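GP37 (PDB 5FT0) probably inhibits the RNA degradosome of the phage's bacterial host by acting on the ribonuclease RNase E. Local coordinates at residues V32-N37 with A68-Y73. Numbering follows the deposited sequence. Where two conformers were deposited one is given.
Sequences VHWVFN and AMVREY
V70 meets W34 with one methyl laid on the indole: CG2 sits 3.6 Å from the centroid of the five-membered ring of W34, only 8° off the ring normal, a CH-pi contact over the face. The indole is presented to the helix by its first torsion, which sets CG of W34 between the backbone N and the carbonyl carbon (chi1 63°). Its polar end is held as well, since NE1 hydrogen-bonds to the carboxylate oxygen OD1 of D67, a residue directly ahead of the helical segment; one helix thus supplies both the methyl over the ring and the acceptor at its N-H, which limits rotation of the indole. The other branch of V70 works differently. CG1 lies 3.9 Å from CD1 of W34 and also 3.9 Å from CG1 of V32, so it touches both strand side chains. V32 and V70 pass alongside each other, pointing in opposite directions, and F4 of strand 4-6 touches both. No hydrogen bond joins the two segments directly. Here a single branched residue of helix 67-82 packs against alternate residues on one face of strand 30-37, the apolar helix-on-sheet packing of an alpha+beta fold, with the helix laid against a small antiparallel sheet.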
ATOM      1  N   VAL A  32     -11.171 -23.441   2.312  1.00 38.63           N
ATOM      2  CA  VAL A  32      -9.793 -23.727   1.925  1.00 40.80           C
ATOM      3  C   VAL A  32      -9.778 -24.358   0.540  1.00 39.67           C
ATOM      4  O   VAL A  32     -10.451 -25.367   0.299  1.00 42.15           O
ATOM      5  CB  VAL A  32      -9.099 -24.649   2.944  1.00 40.81           C
ATOM      6  CG1 VAL A  32      -7.681 -24.971   2.485  1.00 33.22           C
ATOM      7  CG2 VAL A  32      -9.086 -24.012   4.322  1.00 35.40           C
ATOM      8  N   HIS A  33      -9.002 -23.765  -0.362  1.00 40.19           N
ATOM      9  CA  HIS A  33      -8.679 -24.354  -1.652  1.00 39.60           C
ATOM     10  C   HIS A  33      -7.182 -24.617  -1.711  1.00 37.70           C
ATOM     11  O   HIS A  33      -6.382 -23.861  -1.152  1.00 37.17           O
ATOM     12  CB  HIS A  33      -9.085 -23.436  -2.816  1.00 44.40           C
ATOM     13  CG  HIS A  33     -10.556 -23.178  -2.904  1.00 57.41           C
ATOM     14  ND1 HIS A  33     -11.361 -23.779  -3.848  1.00 62.95           N
ATOM     15  CD2 HIS A  33     -11.367 -22.375  -2.174  1.00 57.93           C
ATOM     16  CE1 HIS A  33     -12.605 -23.361  -3.693  1.00 68.79           C
ATOM     17  NE2 HIS A  33     -12.636 -22.510  -2.684  1.00 63.15           N
ATOM     18  N   TRP A  34      -6.803 -25.698  -2.389  1.00 35.25           N
ATOM     19  CA  TRP A  34      -5.394 -26.003  -2.565  1.00 33.99           C
ATOM     20  C   TRP A  34      -5.195 -26.798  -3.847  1.00 35.74           C
ATOM     21  O   TRP A  34      -6.096 -27.502  -4.308  1.00 38.77           O
ATOM     22  CB  TRP A  34      -4.818 -26.771  -1.367  1.00 30.79           C
ATOM     23  CG  TRP A  34      -5.432 -28.115  -1.131  1.00 31.15           C
ATOM     24  CD1 TRP A  34      -6.542 -28.390  -0.387  1.00 30.88           C
ATOM     25  CD2 TRP A  34      -4.954 -29.374  -1.620  1.00 34.26           C
ATOM     26  NE1 TRP A  34      -6.792 -29.740  -0.393  1.00 34.73           N
ATOM     27  CE2 TRP A  34      -5.832 -30.368  -1.141  1.00 36.58           C
ATOM     28  CE3 TRP A  34      -3.873 -29.759  -2.421  1.00 33.70           C
ATOM     29  CZ2 TRP A  34      -5.661 -31.719  -1.435  1.00 34.50           C
ATOM     30  CZ3 TRP A  34      -3.705 -31.101  -2.712  1.00 34.47           C
ATOM     31  CH2 TRP A  34      -4.594 -32.065  -2.219  1.00 30.91           C
ATOM     32  N   VAL A  35      -3.999 -26.669  -4.414  1.00 34.75           N
ATOM     33  CA  VAL A  35      -3.617 -27.371  -5.634  1.00 41.05           C
ATOM     34  C   VAL A  35      -2.151 -27.763  -5.516  1.00 38.59           C
ATOM     35  O   VAL A  35      -1.329 -26.994  -5.005  1.00 34.87           O
ATOM     36  CB  VAL A  35      -3.874 -26.505  -6.890  1.00 47.36           C
ATOM     37  CG1 VAL A  35      -3.254 -25.124  -6.729  1.00 37.30           C
ATOM     38  CG2 VAL A  35      -3.342 -27.192  -8.141  1.00 48.65           C
ATOM     39  N   PHE A  36      -1.829 -28.970  -5.972  1.00 41.79           N
ATOM     40  CA  PHE A  36      -0.470 -29.491  -5.919  1.00 41.81           C
ATOM     41  C   PHE A  36       0.252 -29.225  -7.234  1.00 39.54           C
ATOM     42  O   PHE A  36      -0.318 -29.391  -8.316  1.00 44.58           O
ATOM     43  CB  PHE A  36      -0.498 -30.990  -5.614  1.00 31.81           C
ATOM     44  CG  PHE A  36       0.850 -31.652  -5.672  1.00 44.11           C
ATOM     45  CD1 PHE A  36       1.866 -31.269  -4.815  1.00 39.20           C
ATOM     46  CD2 PHE A  36       1.089 -32.679  -6.572  1.00 39.00           C
ATOM     47  CE1 PHE A  36       3.103 -31.886  -4.867  1.00 41.50           C
ATOM     48  CE2 PHE A  36       2.319 -33.297  -6.627  1.00 37.13           C
ATOM     49  CZ  PHE A  36       3.329 -32.902  -5.775  1.00 42.77           C
ATOM     50  N   ASN A  37       1.510 -28.800  -7.137  1.00 39.20           N
ATOM     51  CA  ASN A  37       2.322 -28.546  -8.321  1.00 45.44           C
ATOM     52  C   ASN A  37       3.439 -29.575  -8.400  1.00 52.26           C
ATOM     53  O   ASN A  37       4.390 -29.512  -7.606  1.00 52.91           O
ATOM     54  CB  ASN A  37       2.900 -27.131  -8.292  1.00 50.10           C
ATOM     55  CG  ASN A  37       3.607 -26.765  -9.587  1.00 60.95           C
ATOM     56  OD1 ASN A  37       3.534 -27.495 -10.577  1.00 59.05           O
ATOM     57  ND2 ASN A  37       4.294 -25.629  -9.584  1.00 58.12           N
ATOM     58  N   ALA A  68      -6.379 -33.622   4.809  1.00 28.99           N
ATOM     59  CA  ALA A  68      -5.958 -33.708   6.206  1.00 27.66           C
ATOM     60  C   ALA A  68      -4.623 -33.009   6.434  1.00 31.81           C
ATOM     61  O   ALA A  68      -4.430 -32.347   7.460  1.00 29.47           O
ATOM     62  CB  ALA A  68      -5.872 -35.172   6.640  1.00 28.94           C
HETATM   63  N   MSE A  69      -3.694 -33.144   5.495  1.00 31.95           N
HETATM   64  CA  MSE A  69      -2.409 -32.462   5.594  1.00 34.39           C
HETATM   65  C   MSE A  69      -2.563 -30.947   5.458  1.00 33.09           C
HETATM   66  O   MSE A  69      -1.960 -30.184   6.213  1.00 29.39           O
HETATM   67  CB  MSE A  69      -1.442 -32.982   4.531  1.00 30.91           C
HETATM   68  CG  MSE A  69      -0.166 -32.160   4.417  1.00 35.37           C
HETATM   69 SE   MSE A  69       0.900 -32.613   2.842  1.00 52.64          SE
HETATM   70  CE  MSE A  69       1.430 -34.413   3.362  1.00 32.56           C
ATOM     71  N   VAL A  70      -3.366 -30.514   4.484  1.00 29.08           N
ATOM     72  CA  VAL A  70      -3.568 -29.083   4.284  1.00 32.15           C
ATOM     73  C   VAL A  70      -4.309 -28.484   5.471  1.00 30.93           C
ATOM     74  O   VAL A  70      -4.008 -27.368   5.908  1.00 28.18           O
ATOM     75  CB  VAL A  70      -4.306 -28.821   2.957  1.00 38.11           C
ATOM     76  CG1 VAL A  70      -4.575 -27.334   2.781  1.00 30.44           C
ATOM     77  CG2 VAL A  70      -3.494 -29.360   1.784  1.00 30.49           C
ATOM     78  N   ARG A  71      -5.286 -29.216   6.014  1.00 31.64           N
ATOM     79  CA  ARG A  71      -5.993 -28.744   7.201  0.60 32.24           C
ATOM     80  C   ARG A  71      -5.032 -28.553   8.366  1.00 28.58           C
ATOM     81  O   ARG A  71      -5.095 -27.546   9.082  1.00 26.63           O
ATOM     82  CB  ARG A  71      -7.105 -29.722   7.579  0.60 30.59           C
ATOM     83  CG  ARG A  71      -7.898 -29.302   8.807  0.60 33.03           C
ATOM     84  CD  ARG A  71      -8.916 -30.364   9.202  0.60 34.44           C
ATOM     85  NE  ARG A  71      -9.864 -30.638   8.128  0.60 31.98           N
ATOM     86  CZ  ARG A  71     -11.048 -30.045   8.007  0.60 37.43           C
ATOM     87  NH1 ARG A  71     -11.435 -29.141   8.898  0.60 27.80           N
ATOM     88  NH2 ARG A  71     -11.846 -30.360   6.996  0.60 35.01           N
ATOM     89  N   GLU A  72      -4.132 -29.515   8.572  1.00 27.11           N
ATOM     90  CA  GLU A  72      -3.143 -29.389   9.637  1.00 30.51           C
ATOM     91  C   GLU A  72      -2.226 -28.200   9.391  1.00 30.64           C
ATOM     92  O   GLU A  72      -1.918 -27.438  10.315  1.00 29.44           O
ATOM     93  CB  GLU A  72      -2.325 -30.674   9.756  1.00 31.62           C
ATOM     94  CG  GLU A  72      -2.608 -31.483  11.004  1.00 45.56           C
ATOM     95  CD  GLU A  72      -1.532 -32.517  11.276  1.00 55.40           C
ATOM     96  OE1 GLU A  72      -0.861 -32.954  10.316  1.00 58.83           O
ATOM     97  OE2 GLU A  72      -1.352 -32.889  12.454  1.00 69.08           O
ATOM     98  N   TYR A  73      -1.775 -28.027   8.145  1.00 23.91           N
ATOM     99  CA  TYR A  73      -0.867 -26.925   7.839  1.00 25.36           C
ATOM    100  C   TYR A  73      -1.520 -25.579   8.128  1.00 24.07           C
ATOM    101  O   TYR A  73      -0.911 -24.703   8.752  1.00 25.61           O
ATOM    102  CB  TYR A  73      -0.411 -26.989   6.381  1.00 27.40           C
ATOM    103  CG  TYR A  73       0.494 -25.834   6.020  1.00 27.32           C
ATOM    104  CD1 TYR A  73       1.842 -25.862   6.344  1.00 22.94           C
ATOM    105  CD2 TYR A  73      -0.006 -24.702   5.390  1.00 24.72           C
ATOM    106  CE1 TYR A  73       2.670 -24.801   6.038  1.00 32.25           C
ATOM    107  CE2 TYR A  73       0.817 -23.635   5.079  1.00 34.47           C
ATOM    108  CZ  TYR A  73       2.153 -23.692   5.406  1.00 26.63           C
ATOM    109  OH  TYR A  73       2.979 -22.637   5.099  1.00 37.68           O
TER